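PDB 6I5S: bottromycin amidohydrolase from Streptomyces purpureus, which acts as a thiazoline-specific amidohydrolase and gatekeeper enzyme of bottromycin biosynthesis, probably using its zinc centre for hydrolysis. Local coordinates for residues A[22-28]-A[100-104]; A[286-292]-A[456-460]; A[133-137]-A[424-429]. All coordinates share one frame; numbering follows the deposited sequence.

Contact 1: A[22-28]-A[100-104]; sequences DPLVAAL and VSDLV
Leu24 and Leu28 of helix 23-31 pack on Val100 and Val104 of helix 100-108. This is a helix-helix contact made by residues one turn apart on both sides. The segment axes cross at 44° and come within 9.9 Å. Helix 100-108 is the next element after strand 84-95, which carries the zinc ligand His94. It leads to the parallel strand 111-116, a beta-alpha-beta unit consistent with an amidohydrolase barrel.

Val100 lies in the middle. Its CG1 sits between its own N and carbonyl carbon (chi1 62°), which leaves CG2 anti to the N. In this rotamer both methyls meet helix 23-31. CG2 of Val100 rests on Leu28 CD1 at 3.8 Å and on Leu24 CB at 3.9 Å. Val25 brings its CG2 to the same methyl, its side chain roughly at a right angle to that of Val100. Leu24 stretches over the start of the other helix. Its CD1 lies 3.9 Å from Ser101 CA, and its CD2 turns to the CG2 of Val104. Both methyls of Leu28 also reach Val104, with Leu28 CD1 3.9 Å from Val104 CG2.

Helix 431-444 packs against this pair through Leu440, which touches Leu24, and Arg441, which touches Val104. Asp22 is the N-cap of helix 23-31. Its OD2 accepts from Val25 N at 3.2 Å through the anti lone pair, and more weakly from Leu24 N. These bonds hold the carboxylate against its own helix end. The same oxygen also borders the valine, with Asp22 OD2 3.7 Å from Val100 CG1.

Contact 2: A[286-292]-A[456-460]; sequences TRPSRAV and ALDPP
Arg287 bends at chi2 (-128°) and again at chi3, which folds its chain across Asp458. The carboxylate of Asp458 is turned to meet it, with CG anti to its own carbonyl carbon (chi1 -63°). The aliphatic part of the arginine makes the nearer approach. Arg287 CG lies 3.7 Å from Asp458 OD2. The charged groups form only a long salt bridge, Arg287 NE to Asp458 OD2 at 3.9 Å. Guanidinium and carboxylate planes stand 88° apart, so the two groups do not pair flat. Arg287 NH2 comes to 3.6 Å from Pro459 O, and Pro460 CA lies at the edge of the guanidinium.

The stronger polar partner of Asp458 is Lys362 of helix 358-369, which forms a salt bridge to OD1. That positive charge probably also eases the nearness of Thr286 O, another acceptor, to Asp458 OD1. With an alanine in place of Asp458, Lys362 would probably lose this carboxylate mate, and Arg287 would be freer to turn.

In the fold, the contact fastens the end of the modelled chain, after helix 431-444, to the start of helix 290-295. Ser289 is the N-cap of that helix, with its OG accepting from Val292 N at 3.2 Å.

The apolar half is the ring of Pro459. Ala291 CB touches Pro459 CG at 3.6 Å. Val292 CG2 abuts the CD-CG edge of the ring, its side chain crossing that of Pro459 at about a right angle. Val292 CG2 is 3.5 Å from Pro459 CD, tighter than usual carbon contact. Trp452 also touches Pro459.

Contact 3: A[133-137]-A[424-429]; sequences RHAVL and VDGVFL
Val424 to Val427 form a type I' beta turn that faces the loop 133-137, where Arg133 leaves helix 121-132 in a Schellman motif. The turn is the tip of a beta hairpin with a two-residue loop, joining strands 421-424 and 427-430.

The contact has a charged end and an apolar end. Arg133 extends its chain from CG to NE and grips Asp425 side-on with two nitrogens, one to each oxygen. Arg133 NE gives to Asp425 OD2 and Arg133 NH2 to Asp425 OD1, each bond 2.9 Å long, and both are nearly straight (169° and 168°). Both oxygens lie close to the guanidinium plane. The carboxylate is tilted, its plane 52° from that of the guanidinium, and the arginine meets its oxygens from above. The two bonds should fix the rotation of both groups. Arg133 NH1 has a salt bridge of its own to Asp63.

Val136 carries the apolar end. With CG1 anti to its N (chi1 177°), it spreads its methyls over the hairpin. Val136 CG1 reaches Val424 CB at 4.1 Å and Leu429 CD1 at 4.4 Å. Val136 CG2 faces Val427 CG1 at 4.1 Å. Leu31 and Leu107, from two helices, also touch Val136. Within the hairpin, backbone bonds run both ways between Val424 and Val427, and Asp425 and Gly426 fill the corner with positive phi. The last contact is between a carbonyl and a methyl, Leu137 O to Val424 CG1 at 3.7 Å.

Contacts 1 and 3 are neighbours, with centres about 13 Å apart on the same side of the chain's centre. They meet where Leu28 O probably accepts a hydrogen bond from Val136 N, 3.1 Å away. Helices 23-31 and 100-108 both reach contact 3 farther along. Contact 2 stands apart. Its centre is about 21 Å from that of contact 1 and about 28 Å from that of contact 3. Along the chain, contacts 2 and 3 cross, while contact 1 closes before either opens. Segment 100-104 starts four residues after the zinc ligand His96. Helix 358-369, which supplies Lys362 to contact 2, follows the zinc ligand Asp348 in sequence.

Contact 1: A[22-28]-A[100-104]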
loop_
_atom_site.group_PDB
_atom_site.type_symbol
_atom_site.label_atom_id
_atom_site.label_comp_id
_atom_site.label_asym_id
_atom_site.label_seq_id
_atom_site.Cartn_x
_atom_site.Cartn_y
_atom_site.Cartn_z
ATOM N N ASP A 22 3.747 -1.492 24.804
ATOM C CA ASP A 22 2.804 -0.701 24.021
ATOM C C ASP A 22 1.431 -1.385 23.996
ATOM O O ASP A 22 1.340 -2.606 23.821
ATOM C CB ASP A 22 3.340 -0.525 22.614
ATOM C CG ASP A 22 2.453 0.376 21.751
ATOM O OD1 ASP A 22 2.734 1.574 21.597
ATOM O OD2 ASP A 22 1.462 -0.127 21.204
ATOM N N PRO A 23 0.338 -0.636 24.164
ATOM C CA PRO A 23 -0.987 -1.284 24.242
ATOM C C PRO A 23 -1.443 -1.914 22.946
ATOM O O PRO A 23 -2.198 -2.903 22.962
ATOM C CB PRO A 23 -1.923 -0.127 24.618
ATOM C CG PRO A 23 -1.099 1.098 24.599
ATOM C CD PRO A 23 0.237 0.826 24.091
ATOM N N LEU A 24 -1.080 -1.316 21.824
ATOM C CA LEU A 24 -1.429 -1.884 20.529
ATOM C C LEU A 24 -0.646 -3.162 20.265
ATOM O O LEU A 24 -1.199 -4.130 19.728
ATOM C CB LEU A 24 -1.188 -0.850 19.418
ATOM C CG LEU A 24 -2.181 0.323 19.287
ATOM C CD1 LEU A 24 -1.783 1.214 18.084
ATOM C CD2 LEU A 24 -3.511 -0.224 19.063
ATOM N N VAL A 25 0.641 -3.178 20.612
ATOM C CA VAL A 25 1.439 -4.407 20.504
ATOM C C VAL A 25 0.838 -5.499 21.353
ATOM O O VAL A 25 0.700 -6.661 20.927
ATOM C CB VAL A 25 2.892 -4.129 20.913
ATOM C CG1 VAL A 25 3.723 -5.418 20.893
ATOM C CG2 VAL A 25 3.533 -3.135 19.979
ATOM N N ALA A 26 0.481 -5.146 22.583
ATOM C CA ALA A 26 -0.133 -6.132 23.473
ATOM C C ALA A 26 -1.396 -6.725 22.854
ATOM O O ALA A 26 -1.630 -7.937 22.939
ATOM C CB ALA A 26 -0.449 -5.483 24.823
ATOM N N ALA A 27 -2.245 -5.872 22.250
ATOM C CA ALA A 27 -3.456 -6.375 21.607
ATOM C C ALA A 27 -3.131 -7.336 20.468
ATOM O O ALA A 27 -3.765 -8.402 20.355
ATOM C CB ALA A 27 -4.324 -5.229 21.116
ATOM N N LEU A 28 -2.134 -6.994 19.628
ATOM C CA LEU A 28 -1.790 -7.828 18.476
ATOM C C LEU A 28 -1.146 -9.139 18.951
ATOM O O LEU A 28 -1.377 -10.197 18.362
ATOM C CB LEU A 28 -0.864 -7.077 17.516
ATOM C CG LEU A 28 -1.400 -5.771 16.917
ATOM C CD1 LEU A 28 -0.362 -5.199 16.059
ATOM C CD2 LEU A 28 -2.594 -6.084 16.086
ATOM N N VAL A 100 3.514 0.761 15.049
ATOM C CA VAL A 100 2.446 -0.227 15.196
ATOM C C VAL A 100 1.072 0.374 14.894
ATOM O O VAL A 100 0.170 -0.348 14.456
ATOM C CB VAL A 100 2.504 -0.840 16.609
ATOM C CG1 VAL A 100 2.285 0.224 17.659
ATOM C CG2 VAL A 100 1.479 -1.947 16.755
ATOM N N SER A 101 0.900 1.688 15.067
ATOM C CA SER A 101 -0.346 2.340 14.655
ATOM C C SER A 101 -0.647 2.080 13.186
ATOM O O SER A 101 -1.794 1.836 12.805
ATOM C CB SER A 101 -0.242 3.831 14.951
ATOM O OG SER A 101 -1.367 4.508 14.435
ATOM N N ASP A 102 0.364 2.199 12.323
ATOM C CA ASP A 102 0.177 1.914 10.905
ATOM C C ASP A 102 -0.237 0.466 10.672
ATOM O O ASP A 102 -1.062 0.187 9.800
ATOM C CB ASP A 102 1.468 2.193 10.132
ATOM C CG ASP A 102 2.021 3.580 10.356
ATOM O OD1 ASP A 102 1.262 4.493 10.737
ATOM O OD2 ASP A 102 3.238 3.812 10.082
ATOM N N LEU A 103 0.391 -0.479 11.381
ATOM C CA LEU A 103 0.082 -1.885 11.179
ATOM C C LEU A 103 -1.379 -2.169 11.517
ATOM O O LEU A 103 -2.078 -2.883 10.786
ATOM C CB LEU A 103 1.032 -2.742 12.036
ATOM C CG LEU A 103 2.542 -2.710 11.650
ATOM C CD1 LEU A 103 3.337 -3.461 12.689
ATOM C CD2 LEU A 103 2.741 -3.317 10.291
ATOM N N VAL A 104 -1.867 -1.584 12.608
ATOM C CA VAL A 104 -3.262 -1.771 13.001
ATOM C C VAL A 104 -4.210 -1.131 12.003
ATOM O O VAL A 104 -5.216 -1.738 11.619
ATOM C CB VAL A 104 -3.490 -1.243 14.436
ATOM C CG1 VAL A 104 -5.011 -1.260 14.736
ATOM C CG2 VAL A 104 -2.704 -2.088 15.481
#

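Contact 2: A[286-292]-A[456-460]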
loop_
_atom_site.group_PDB
_atom_site.type_symbol
_atom_site.label_atom_id
_atom_site.label_comp_id
_atom_site.label_asym_id
_atom_site.label_seq_id
_atom_site.Cartn_x
_atom_site.Cartn_y
_atom_site.Cartn_z
ATOM N N THR A 286 -8.870 14.997 0.467
ATOM C CA THR A 286 -7.867 14.732 1.504
ATOM C C THR A 286 -8.426 15.039 2.885
ATOM O O THR A 286 -8.084 14.348 3.865
ATOM C CB THR A 286 -6.605 15.572 1.210
ATOM O OG1 THR A 286 -6.087 15.206 -0.065
ATOM C CG2 THR A 286 -5.488 15.376 2.263
ATOM N N ARG A 287 -9.223 16.102 2.966
ATOM C CA ARG A 287 -9.940 16.518 4.164
ATOM C C ARG A 287 -9.009 16.670 5.369
ATOM O O ARG A 287 -9.233 16.078 6.422
ATOM C CB ARG A 287 -11.082 15.558 4.471
ATOM C CG ARG A 287 -11.829 15.110 3.196
ATOM C CD ARG A 287 -13.272 15.267 3.235
ATOM N NE ARG A 287 -13.874 14.819 4.471
ATOM C CZ ARG A 287 -14.496 15.587 5.348
ATOM N NH1 ARG A 287 -14.648 16.891 5.121
ATOM N NH2 ARG A 287 -14.983 15.025 6.456
ATOM N N PRO A 288 -7.965 17.481 5.244
ATOM C CA PRO A 288 -7.157 17.765 6.424
ATOM C C PRO A 288 -8.040 18.379 7.507
ATOM O O PRO A 288 -8.914 19.198 7.236
ATOM C CB PRO A 288 -6.094 18.739 5.908
ATOM C CG PRO A 288 -6.708 19.359 4.741
ATOM C CD PRO A 288 -7.558 18.312 4.101
ATOM N N SER A 289 -7.790 17.988 8.749
ATOM C CA SER A 289 -8.608 18.458 9.851
ATOM C C SER A 289 -7.817 18.301 11.133
ATOM O O SER A 289 -6.827 17.567 11.193
ATOM C CB SER A 289 -9.921 17.670 9.937
ATOM O OG SER A 289 -9.659 16.278 10.169
ATOM N N ARG A 290 -8.294 18.984 12.170
ATOM C CA ARG A 290 -7.737 18.798 13.507
ATOM C C ARG A 290 -7.889 17.357 13.962
ATOM O O ARG A 290 -7.024 16.835 14.669
ATOM C CB ARG A 290 -8.425 19.738 14.502
ATOM C CG ARG A 290 -8.009 19.560 15.962
ATOM C CD ARG A 290 -8.809 20.475 16.916
ATOM N NE ARG A 290 -8.679 21.894 16.565
ATOM C CZ ARG A 290 -9.632 22.647 16.011
ATOM N NH1 ARG A 290 -10.832 22.144 15.740
ATOM N NH2 ARG A 290 -9.383 23.924 15.732
ATOM N N ALA A 291 -8.978 16.694 13.578
ATOM C CA ALA A 291 -9.168 15.323 14.045
ATOM C C ALA A 291 -8.127 14.397 13.435
ATOM O O ALA A 291 -7.552 13.564 14.137
ATOM C CB ALA A 291 -10.592 14.850 13.718
ATOM N N VAL A 292 -7.819 14.567 12.131
ATOM C CA VAL A 292 -6.819 13.701 11.519
ATOM C C VAL A 292 -5.436 14.006 12.073
ATOM O O VAL A 292 -4.636 13.098 12.296
ATOM C CB VAL A 292 -6.850 13.810 9.987
ATOM C CG1 VAL A 292 -5.753 12.915 9.413
ATOM C CG2 VAL A 292 -8.143 13.362 9.469
ATOM N N ALA A 456 -15.559 4.922 7.748
ATOM C CA ALA A 456 -15.415 6.285 7.266
ATOM C C ALA A 456 -13.956 6.496 6.857
ATOM O O ALA A 456 -13.031 6.065 7.569
ATOM C CB ALA A 456 -15.794 7.273 8.356
ATOM N N LEU A 457 -13.743 7.152 5.737
ATOM C CA LEU A 457 -12.364 7.321 5.296
ATOM C C LEU A 457 -11.720 8.552 5.899
ATOM O O LEU A 457 -10.502 8.746 5.736
ATOM C CB LEU A 457 -12.311 7.398 3.767
ATOM C CG LEU A 457 -12.875 6.147 3.072
ATOM C CD1 LEU A 457 -12.675 6.270 1.546
ATOM C CD2 LEU A 457 -12.303 4.827 3.593
ATOM N N ASP A 458 -12.527 9.400 6.541
ATOM C CA ASP A 458 -12.105 10.620 7.189
ATOM C C ASP A 458 -13.031 10.813 8.373
ATOM O O ASP A 458 -14.207 10.455 8.288
ATOM C CB ASP A 458 -12.250 11.843 6.281
ATOM C CG ASP A 458 -11.375 11.762 5.069
ATOM O OD1 ASP A 458 -10.162 11.978 5.265
ATOM O OD2 ASP A 458 -11.902 11.481 3.964
ATOM N N PRO A 459 -12.558 11.408 9.457
ATOM C CA PRO A 459 -13.463 11.712 10.591
ATOM C C PRO A 459 -14.506 12.750 10.204
ATOM O O PRO A 459 -14.155 13.842 9.739
ATOM C CB PRO A 459 -12.508 12.218 11.684
ATOM C CG PRO A 459 -11.184 12.460 11.025
ATOM C CD PRO A 459 -11.147 11.690 9.758
ATOM N N PRO A 460 -15.807 12.423 10.325
ATOM C CA PRO A 460 -16.863 13.395 9.986
ATOM C C PRO A 460 -16.955 14.554 10.964
ATOM O O PRO A 460 -15.960 14.876 11.605
ATOM C CB PRO A 460 -18.148 12.557 10.034
ATOM C CG PRO A 460 -17.685 11.103 9.940
ATOM C CD PRO A 460 -16.366 11.085 10.624
#

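Contact 3: A[133-137]-A[424-429]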
loop_
_atom_site.group_PDB
_atom_site.type_symbol
_atom_site.label_atom_id
_atom_site.label_comp_id
_atom_site.label_asym_id
_atom_site.label_seq_id
_atom_site.Cartn_x
_atom_site.Cartn_y
_atom_site.Cartn_z
ATOM N N ARG A 133 4.437 -16.131 14.208
ATOM C CA ARG A 133 3.063 -16.002 14.733
ATOM C C ARG A 133 3.025 -15.481 16.162
ATOM O O ARG A 133 2.233 -15.947 16.989
ATOM C CB ARG A 133 2.329 -17.337 14.603
ATOM C CG ARG A 133 2.048 -17.626 13.157
ATOM C CD ARG A 133 1.457 -19.017 12.950
ATOM N NE ARG A 133 0.860 -19.132 11.608
ATOM C CZ ARG A 133 0.272 -20.235 11.158
ATOM N NH1 ARG A 133 0.228 -21.328 11.924
ATOM N NH2 ARG A 133 -0.272 -20.261 9.956
ATOM N N HIS A 134 3.891 -14.508 16.465
ATOM C CA HIS A 134 3.928 -13.885 17.791
ATOM C C HIS A 134 3.031 -12.666 17.936
ATOM O O HIS A 134 2.775 -12.242 19.071
ATOM C CB HIS A 134 5.349 -13.474 18.147
ATOM C CG HIS A 134 6.245 -14.628 18.427
ATOM N ND1 HIS A 134 5.785 -15.844 18.903
ATOM C CD2 HIS A 134 7.583 -14.762 18.279
ATOM C CE1 HIS A 134 6.817 -16.671 19.064
ATOM N NE2 HIS A 134 7.917 -16.034 18.702
ATOM N N ALA A 135 2.567 -12.093 16.819
ATOM C CA ALA A 135 1.606 -11.005 16.820
ATOM C C ALA A 135 0.872 -11.055 15.493
ATOM O O ALA A 135 1.425 -11.494 14.479
ATOM C CB ALA A 135 2.298 -9.648 16.965
ATOM N N VAL A 136 -0.364 -10.572 15.494
ATOM C CA VAL A 136 -1.145 -10.477 14.275
ATOM C C VAL A 136 -0.720 -9.212 13.551
ATOM O O VAL A 136 -0.878 -8.106 14.089
ATOM C CB VAL A 136 -2.641 -10.444 14.603
ATOM C CG1 VAL A 136 -3.457 -10.272 13.360
ATOM C CG2 VAL A 136 -3.032 -11.762 15.214
ATOM N N LEU A 137 -0.168 -9.361 12.350
ATOM C CA LEU A 137 0.223 -8.162 11.613
ATOM C C LEU A 137 0.251 -8.476 10.114
ATOM O O LEU A 137 0.255 -9.646 9.708
ATOM C CB LEU A 137 1.566 -7.620 12.124
ATOM C CG LEU A 137 2.652 -8.600 12.470
ATOM C CD1 LEU A 137 2.819 -9.586 11.388
ATOM C CD2 LEU A 137 3.932 -7.847 12.728
ATOM N N VAL A 424 -6.275 -13.199 8.922
ATOM C CA VAL A 424 -4.872 -12.832 8.778
ATOM C C VAL A 424 -4.067 -14.036 9.197
ATOM O O VAL A 424 -4.023 -14.344 10.400
ATOM C CB VAL A 424 -4.475 -11.629 9.640
ATOM C CG1 VAL A 424 -3.043 -11.207 9.313
ATOM C CG2 VAL A 424 -5.429 -10.522 9.544
ATOM N N ASP A 425 -3.430 -14.704 8.237
ATOM C CA ASP A 425 -2.646 -15.938 8.531
ATOM C C ASP A 425 -3.482 -16.852 9.425
ATOM O O ASP A 425 -2.982 -17.443 10.396
ATOM C CB ASP A 425 -1.293 -15.596 9.183
ATOM C CG ASP A 425 -0.329 -16.762 9.222
ATOM O OD1 ASP A 425 -0.518 -17.753 8.471
ATOM O OD2 ASP A 425 0.666 -16.690 10.005
ATOM N N GLY A 426 -4.774 -16.963 9.108
ATOM C CA GLY A 426 -5.686 -17.861 9.853
ATOM C C GLY A 426 -6.379 -17.313 11.082
ATOM O O GLY A 426 -7.317 -17.965 11.590
ATOM N N VAL A 427 -5.957 -16.175 11.619
ATOM C CA VAL A 427 -6.663 -15.588 12.760
ATOM C C VAL A 427 -7.838 -14.786 12.219
ATOM O O VAL A 427 -7.654 -13.895 11.382
ATOM C CB VAL A 427 -5.739 -14.688 13.590
ATOM C CG1 VAL A 427 -6.521 -13.920 14.625
ATOM C CG2 VAL A 427 -4.607 -15.491 14.212
ATOM N N PHE A 428 -9.021 -15.055 12.725
ATOM C CA PHE A 428 -10.220 -14.362 12.249
ATOM C C PHE A 428 -10.533 -13.197 13.172
ATOM O O PHE A 428 -10.951 -13.396 14.314
ATOM C CB PHE A 428 -11.428 -15.289 12.181
ATOM C CG PHE A 428 -12.658 -14.641 11.538
ATOM C CD1 PHE A 428 -12.645 -14.302 10.192
ATOM C CD2 PHE A 428 -13.833 -14.396 12.269
ATOM C CE1 PHE A 428 -13.744 -13.713 9.587
ATOM C CE2 PHE A 428 -14.940 -13.807 11.659
ATOM C CZ PHE A 428 -14.913 -13.483 10.321
ATOM N N LEU A 429 -10.390 -11.993 12.653
ATOM C CA LEU A 429 -10.798 -10.767 13.335
ATOM C C LEU A 429 -12.222 -10.460 12.899
ATOM O O LEU A 429 -12.432 -10.064 11.743
ATOM C CB LEU A 429 -9.889 -9.603 12.978
ATOM C CG LEU A 429 -8.350 -9.851 13.130
ATOM C CD1 LEU A 429 -7.537 -8.723 12.587
ATOM C CD2 LEU A 429 -8.049 -10.120 14.618
#